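Local coordinates for tRNA threonylcarbamoyladenosine biosynthesis protein TsaB (Pseudomonas aeruginosa, PDB 5BR9) that probably takes part in making the threonylcarbamoyladenosine (t6A) modification at position 37 of tRNA, as a non-catalytic TsaB partner of TsaD, at residues V101-I106 / L192-E197; Q140-L145 / A203-A208. All blocks are in the same frame, centred on the assembly; numbering follows the deposited sequence.

Contact 1. Residues V101-I106 / L192-E197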
loop_
_atom_site.group_PDB
_atom_site.type_symbol
_atom_site.label_atom_id
_atom_site.label_comp_id
_atom_site.label_asym_id
_atom_site.label_seq_id
_atom_site.Cartn_x
_atom_site.Cartn_y
_atom_site.Cartn_z
ATOM N N VAL A 101 -1.885 -9.789 11.792
ATOM C CA VAL A 101 -2.494 -11.065 12.116
ATOM C C VAL A 101 -2.569 -11.934 10.867
ATOM O O VAL A 101 -2.959 -11.476 9.780
ATOM C CB VAL A 101 -3.896 -10.878 12.730
ATOM C CG1 VAL A 101 -4.554 -12.217 12.979
ATOM C CG2 VAL A 101 -3.825 -10.068 14.013
ATOM N N SER A 102 -2.194 -13.193 11.031
ATOM C CA SER A 102 -2.195 -14.123 9.930
ATOM C C SER A 102 -3.587 -14.403 9.405
ATOM O O SER A 102 -4.499 -14.678 10.166
ATOM C CB SER A 102 -1.540 -15.448 10.353
ATOM O OG SER A 102 -1.805 -16.428 9.379
ATOM N N ASP A 103 -3.730 -14.410 8.083
ATOM C CA ASP A 103 -4.991 -14.783 7.484
ATOM C C ASP A 103 -5.332 -16.268 7.629
ATOM O O ASP A 103 -6.505 -16.634 7.581
ATOM C CB ASP A 103 -5.009 -14.370 6.019
ATOM C CG ASP A 103 -5.382 -12.894 5.860
ATOM O OD1 ASP A 103 -4.501 -12.058 5.610
ATOM O OD2 ASP A 103 -6.577 -12.574 5.989
ATOM N N LEU A 104 -4.325 -17.118 7.822
ATOM C CA LEU A 104 -4.579 -18.534 8.134
ATOM C C LEU A 104 -5.237 -18.645 9.522
ATOM O O LEU A 104 -6.223 -19.374 9.701
ATOM C CB LEU A 104 -3.261 -19.351 8.069
ATOM C CG LEU A 104 -2.640 -19.492 6.662
ATOM C CD1 LEU A 104 -1.184 -19.911 6.706
ATOM C CD2 LEU A 104 -3.435 -20.472 5.777
ATOM N N ALA A 105 -4.722 -17.889 10.494
ATOM C CA ALA A 105 -5.347 -17.826 11.825
ATOM C C ALA A 105 -6.763 -17.282 11.722
ATOM O O ALA A 105 -7.684 -17.823 12.344
ATOM C CB ALA A 105 -4.515 -16.969 12.794
ATOM N N ILE A 106 -6.952 -16.239 10.914
ATOM C CA ILE A 106 -8.281 -15.646 10.816
ATOM C C ILE A 106 -9.291 -16.679 10.302
ATOM O O ILE A 106 -10.411 -16.790 10.824
ATOM C CB ILE A 106 -8.262 -14.390 9.936
ATOM C CG1 ILE A 106 -7.351 -13.336 10.557
ATOM C CG2 ILE A 106 -9.664 -13.847 9.781
ATOM C CD1 ILE A 106 -7.015 -12.205 9.602
ATOM N N LEU A 192 -14.260 -20.867 2.087
ATOM C CA LEU A 192 -14.192 -19.953 3.238
ATOM C C LEU A 192 -13.052 -18.941 3.142
ATOM O O LEU A 192 -11.900 -19.292 2.845
ATOM C CB LEU A 192 -14.049 -20.738 4.546
ATOM C CG LEU A 192 -14.422 -19.921 5.784
ATOM C CD1 LEU A 192 -15.956 -19.692 5.857
ATOM C CD2 LEU A 192 -13.871 -20.583 7.043
ATOM N N LEU A 193 -13.388 -17.689 3.434
ATOM C CA LEU A 193 -12.482 -16.558 3.325
ATOM C C LEU A 193 -12.303 -15.889 4.702
ATOM O O LEU A 193 -13.090 -16.133 5.606
ATOM C CB LEU A 193 -13.026 -15.553 2.292
ATOM C CG LEU A 193 -13.189 -16.051 0.847
ATOM C CD1 LEU A 193 -13.708 -14.940 -0.067
ATOM C CD2 LEU A 193 -11.854 -16.605 0.306
ATOM N N PRO A 194 -11.234 -15.089 4.877
ATOM C CA PRO A 194 -11.036 -14.307 6.100
ATOM C C PRO A 194 -12.168 -13.315 6.339
ATOM O O PRO A 194 -12.753 -12.836 5.393
ATOM C CB PRO A 194 -9.722 -13.569 5.836
ATOM C CG PRO A 194 -9.009 -14.420 4.876
ATOM C CD PRO A 194 -10.066 -14.989 3.980
ATOM N N HIS A 195 -12.465 -13.021 7.595
ATOM C CA HIS A 195 -13.538 -12.103 7.956
ATOM C C HIS A 195 -13.015 -11.194 9.087
ATOM O O HIS A 195 -12.452 -11.677 10.077
ATOM C CB HIS A 195 -14.762 -12.905 8.380
ATOM C CG HIS A 195 -16.033 -12.128 8.434
ATOM N ND1 HIS A 195 -16.196 -11.015 9.231
ATOM C CD2 HIS A 195 -17.232 -12.346 7.844
ATOM C CE1 HIS A 195 -17.425 -10.552 9.090
ATOM N NE2 HIS A 195 -18.077 -11.348 8.262
ATOM N N ALA A 196 -13.163 -9.884 8.931
ATOM C CA ALA A 196 -12.644 -8.935 9.917
ATOM C C ALA A 196 -13.195 -9.185 11.325
ATOM O O ALA A 196 -12.534 -8.876 12.323
ATOM C CB ALA A 196 -12.946 -7.518 9.484
ATOM N N GLU A 197 -14.398 -9.741 11.408
ATOM C CA GLU A 197 -14.976 -10.090 12.712
ATOM C C GLU A 197 -14.073 -11.056 13.492
ATOM O O GLU A 197 -13.884 -10.929 14.707
ATOM C CB GLU A 197 -16.365 -10.696 12.546
ATOM C CG GLU A 197 -16.951 -11.193 13.856
ATOM C CD GLU A 197 -18.360 -11.734 13.722
ATOM O OE1 GLU A 197 -18.903 -11.749 12.597
ATOM O OE2 GLU A 197 -18.927 -12.143 14.756
#

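Contact 2. Residues Q140-L145 / A203-A208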
loop_
_atom_site.group_PDB
_atom_site.type_symbol
_atom_site.label_atom_id
_atom_site.label_comp_id
_atom_site.label_asym_id
_atom_site.label_seq_id
_atom_site.Cartn_x
_atom_site.Cartn_y
_atom_site.Cartn_z
ATOM N N GLN A 140 -8.273 -21.388 25.030
ATOM C CA GLN A 140 -8.927 -20.315 25.773
ATOM C C GLN A 140 -9.609 -19.309 24.838
ATOM O O GLN A 140 -9.421 -18.099 24.969
ATOM C CB GLN A 140 -7.909 -19.593 26.657
ATOM C CG GLN A 140 -7.537 -20.357 27.894
ATOM C CD GLN A 140 -6.396 -19.708 28.625
ATOM O OE1 GLN A 140 -5.555 -19.040 28.016
ATOM N NE2 GLN A 140 -6.365 -19.876 29.942
ATOM N N GLY A 141 -10.379 -19.830 23.888
ATOM C CA GLY A 141 -11.169 -19.023 22.992
ATOM C C GLY A 141 -10.397 -18.540 21.771
ATOM O O GLY A 141 -10.987 -17.988 20.862
ATOM N N GLU A 142 -9.090 -18.788 21.723
ATOM C CA GLU A 142 -8.263 -18.300 20.609
ATOM C C GLU A 142 -7.734 -19.474 19.794
ATOM O O GLU A 142 -7.160 -20.418 20.347
ATOM C CB GLU A 142 -7.084 -17.446 21.130
ATOM C CG GLU A 142 -6.141 -16.885 20.039
ATOM C CD GLU A 142 -4.862 -16.247 20.590
ATOM O OE1 GLU A 142 -4.664 -16.265 21.822
ATOM O OE2 GLU A 142 -4.039 -15.737 19.794
ATOM N N MET A 143 -7.937 -19.421 18.480
ATOM C CA MET A 143 -7.361 -20.430 17.602
ATOM C C MET A 143 -5.871 -20.129 17.498
ATOM O O MET A 143 -5.447 -19.058 17.060
ATOM C CB MET A 143 -8.054 -20.452 16.237
ATOM C CG MET A 143 -9.494 -20.987 16.287
ATOM S SD MET A 143 -9.702 -22.680 16.929
ATOM C CE MET A 143 -9.176 -23.646 15.514
ATOM N N ARG A 144 -5.082 -21.086 17.943
ATOM C CA ARG A 144 -3.660 -20.888 18.138
ATOM C C ARG A 144 -2.829 -21.808 17.239
ATOM O O ARG A 144 -3.113 -23.018 17.101
ATOM C CB ARG A 144 -3.340 -21.145 19.617
ATOM C CG ARG A 144 -2.189 -20.381 20.170
ATOM C CD ARG A 144 -2.621 -19.055 20.732
ATOM N NE ARG A 144 -1.501 -18.366 21.374
ATOM C CZ ARG A 144 -0.747 -17.446 20.785
ATOM N NH1 ARG A 144 -0.983 -17.100 19.534
ATOM N NH2 ARG A 144 0.246 -16.875 21.449
ATOM N N LEU A 145 -1.773 -21.233 16.678
ATOM C CA LEU A 145 -0.936 -21.917 15.708
ATOM C C LEU A 145 -0.151 -23.065 16.339
ATOM O O LEU A 145 0.523 -22.907 17.349
ATOM C CB LEU A 145 0.019 -20.920 15.027
ATOM C CG LEU A 145 0.984 -21.546 14.021
ATOM C CD1 LEU A 145 0.212 -22.071 12.790
ATOM C CD2 LEU A 145 2.031 -20.499 13.604
ATOM N N ALA A 203 -7.181 -10.060 17.274
ATOM C CA ALA A 203 -6.567 -8.807 17.709
ATOM C C ALA A 203 -6.788 -8.554 19.214
ATOM O O ALA A 203 -5.885 -8.073 19.904
ATOM C CB ALA A 203 -7.113 -7.648 16.903
ATOM N N GLY A 204 -7.984 -8.871 19.712
ATOM C CA GLY A 204 -8.269 -8.764 21.141
ATOM C C GLY A 204 -7.320 -9.584 22.014
ATOM O O GLY A 204 -6.788 -9.088 23.013
ATOM N N PHE A 205 -7.074 -10.831 21.620
ATOM C CA PHE A 205 -6.142 -11.669 22.365
ATOM C C PHE A 205 -4.725 -11.086 22.276
ATOM O O PHE A 205 -4.015 -10.996 23.279
ATOM C CB PHE A 205 -6.173 -13.126 21.859
ATOM C CG PHE A 205 -7.461 -13.854 22.187
ATOM C CD1 PHE A 205 -7.721 -14.287 23.490
ATOM C CD2 PHE A 205 -8.409 -14.104 21.199
ATOM C CE1 PHE A 205 -8.906 -14.943 23.799
ATOM C CE2 PHE A 205 -9.600 -14.763 21.502
ATOM C CZ PHE A 205 -9.851 -15.192 22.796
ATOM N N ALA A 206 -4.333 -10.662 21.081
ATOM C CA ALA A 206 -2.992 -10.141 20.857
ATOM C C ALA A 206 -2.779 -8.830 21.603
ATOM O O ALA A 206 -1.723 -8.602 22.204
ATOM C CB ALA A 206 -2.740 -9.952 19.340
ATOM N N TRP A 207 -3.799 -7.981 21.601
ATOM C CA TRP A 207 -3.698 -6.683 22.270
ATOM C C TRP A 207 -3.561 -6.866 23.784
ATOM O O TRP A 207 -2.772 -6.172 24.427
ATOM C CB TRP A 207 -4.917 -5.819 21.936
ATOM C CG TRP A 207 -4.915 -4.427 22.526
ATOM C CD1 TRP A 207 -5.824 -3.917 23.413
ATOM C CD2 TRP A 207 -3.986 -3.357 22.241
ATOM N NE1 TRP A 207 -5.515 -2.605 23.703
ATOM C CE2 TRP A 207 -4.400 -2.234 22.994
ATOM C CE3 TRP A 207 -2.845 -3.246 21.433
ATOM C CZ2 TRP A 207 -3.700 -1.017 22.979
ATOM C CZ3 TRP A 207 -2.161 -2.036 21.405
ATOM C CH2 TRP A 207 -2.594 -0.935 22.171
ATOM N N ALA A 208 -4.330 -7.799 24.342
ATOM C CA ALA A 208 -4.275 -8.098 25.779
ATOM C C ALA A 208 -2.931 -8.685 26.207
ATOM O O ALA A 208 -2.583 -8.597 27.373
ATOM C CB ALA A 208 -5.395 -9.051 26.180
#

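Contact 1. Residues V101-I106 / L192-E197
Pro-194 and His-195 meet Asp-103 and Ile-106 in a buried, mainly van der Waals contact near the centre of the chain, where the first turn of helix 103-115 faces the loop leading into helix 196-208. The Pro-194 ring lies across the Asp-103 side chain at about a right angle. Pro-194 CG is 3.2 Å from Asp-103 OD2. The other carboxylate oxygen, OD1, accepts a hydrogen bond from Gly-73 N, which ties this side chain to the loop after strand 67-71. Ile-106 adds its methyl branch. Ile-106 CG2, held anti to the backbone N, points across to the loop and lies 4.0 Å from Pro-194 CB. Ile-106 CG2 is also 3.5 Å from His-195 O.

The chain belongs to the ASKHA (actin-like ATPase) superfamily, with two five-stranded sheets of order 3-2-1-4-5. Both helices of this contact pack between the two sheets. Both also have a side-chain N-cap. His-195 ND1 accepts from Glu-197 N at 3.1 Å, with the donor 8° out of the imidazole plane, and the ring also stacks with Tyr-36. Ser-102 OG accepts weak bonds from Leu-104 N and Ala-105 N and is hydrogen-bonded to Glu-149.

Contact 2. Residues Q140-L145 / A203-A208
Phe-205 of helix 196-208 packs its ring against Glu-142 and the turn just before it. The main interaction is a CH-pi contact. Glu-142 CB sits over one face of the Phe-205 ring, 3.6 Å from the ring centroid and 11° off the normal. Glu-142 CG stands anti to its own backbone N (chi1 180°), and the chain stays extended beyond it. This carries the side chain from the middle of the ring back toward the helix. The two side chains therefore run past each other in opposite directions. The carboxylate ends beside the root of the phenylalanine, with Glu-142 OE1 3.5 Å from Phe-205 CB. Carboxylate and ring planes are only 7° apart, so the acid lies nearly parallel to the ring.

Backbone atoms meet the far end of the ring. Gln-140 O is 3.4 Å from Phe-205 CE1, and Gly-141 C is 3.5 Å from Phe-205 CZ. Both approach obliquely. Gly-141 has a positive phi, which favours glycine, and it lies close against the ring.

The 140-141 turn joins strands 131-139 and 142-152 as a beta hairpin. Strand 142-152 is an outermost strand, within this chain, of the second five-stranded sheet. Helix 196-208 instead packs on strands 67-71 and 98-101 of the first sheet, so the phenylalanine bridges the two halves of this ASKHA-type fold.

The polar bonds tie the strand and the turn to their surroundings. Glu-142 OE1 forms a salt bridge with Arg-209, just past the helix. Arg-144 NH1 lies 3.4 Å from Glu-142 OE2, but this oxygen is well out of the guanidinium plane, and the pairing is one of charge alone. On helix 103-115, Gln-109 hydrogen-bonds to Gly-141 O and Met-143 N.

How the contacts relate
Contacts 1 and 2 both use helix 196-208. Contact 1 involves the loop and cap at its start, and contact 2 its last two turns. Their centres are 13 Å apart, and their nearest atoms are about 5 Å apart without touching. The centre of contact 1 is about 3 Å, and that of contact 2 about 12 Å, from the centre of the chain. The segments alternate along the sequence. The helix and the loop before it meet two separate earlier parts of the chain. Helix 103-115 links the sites: its start forms one side of contact 1, and its Gln-109 binds the hairpin of contact 2. Neither contact involves the second chain of the assembly.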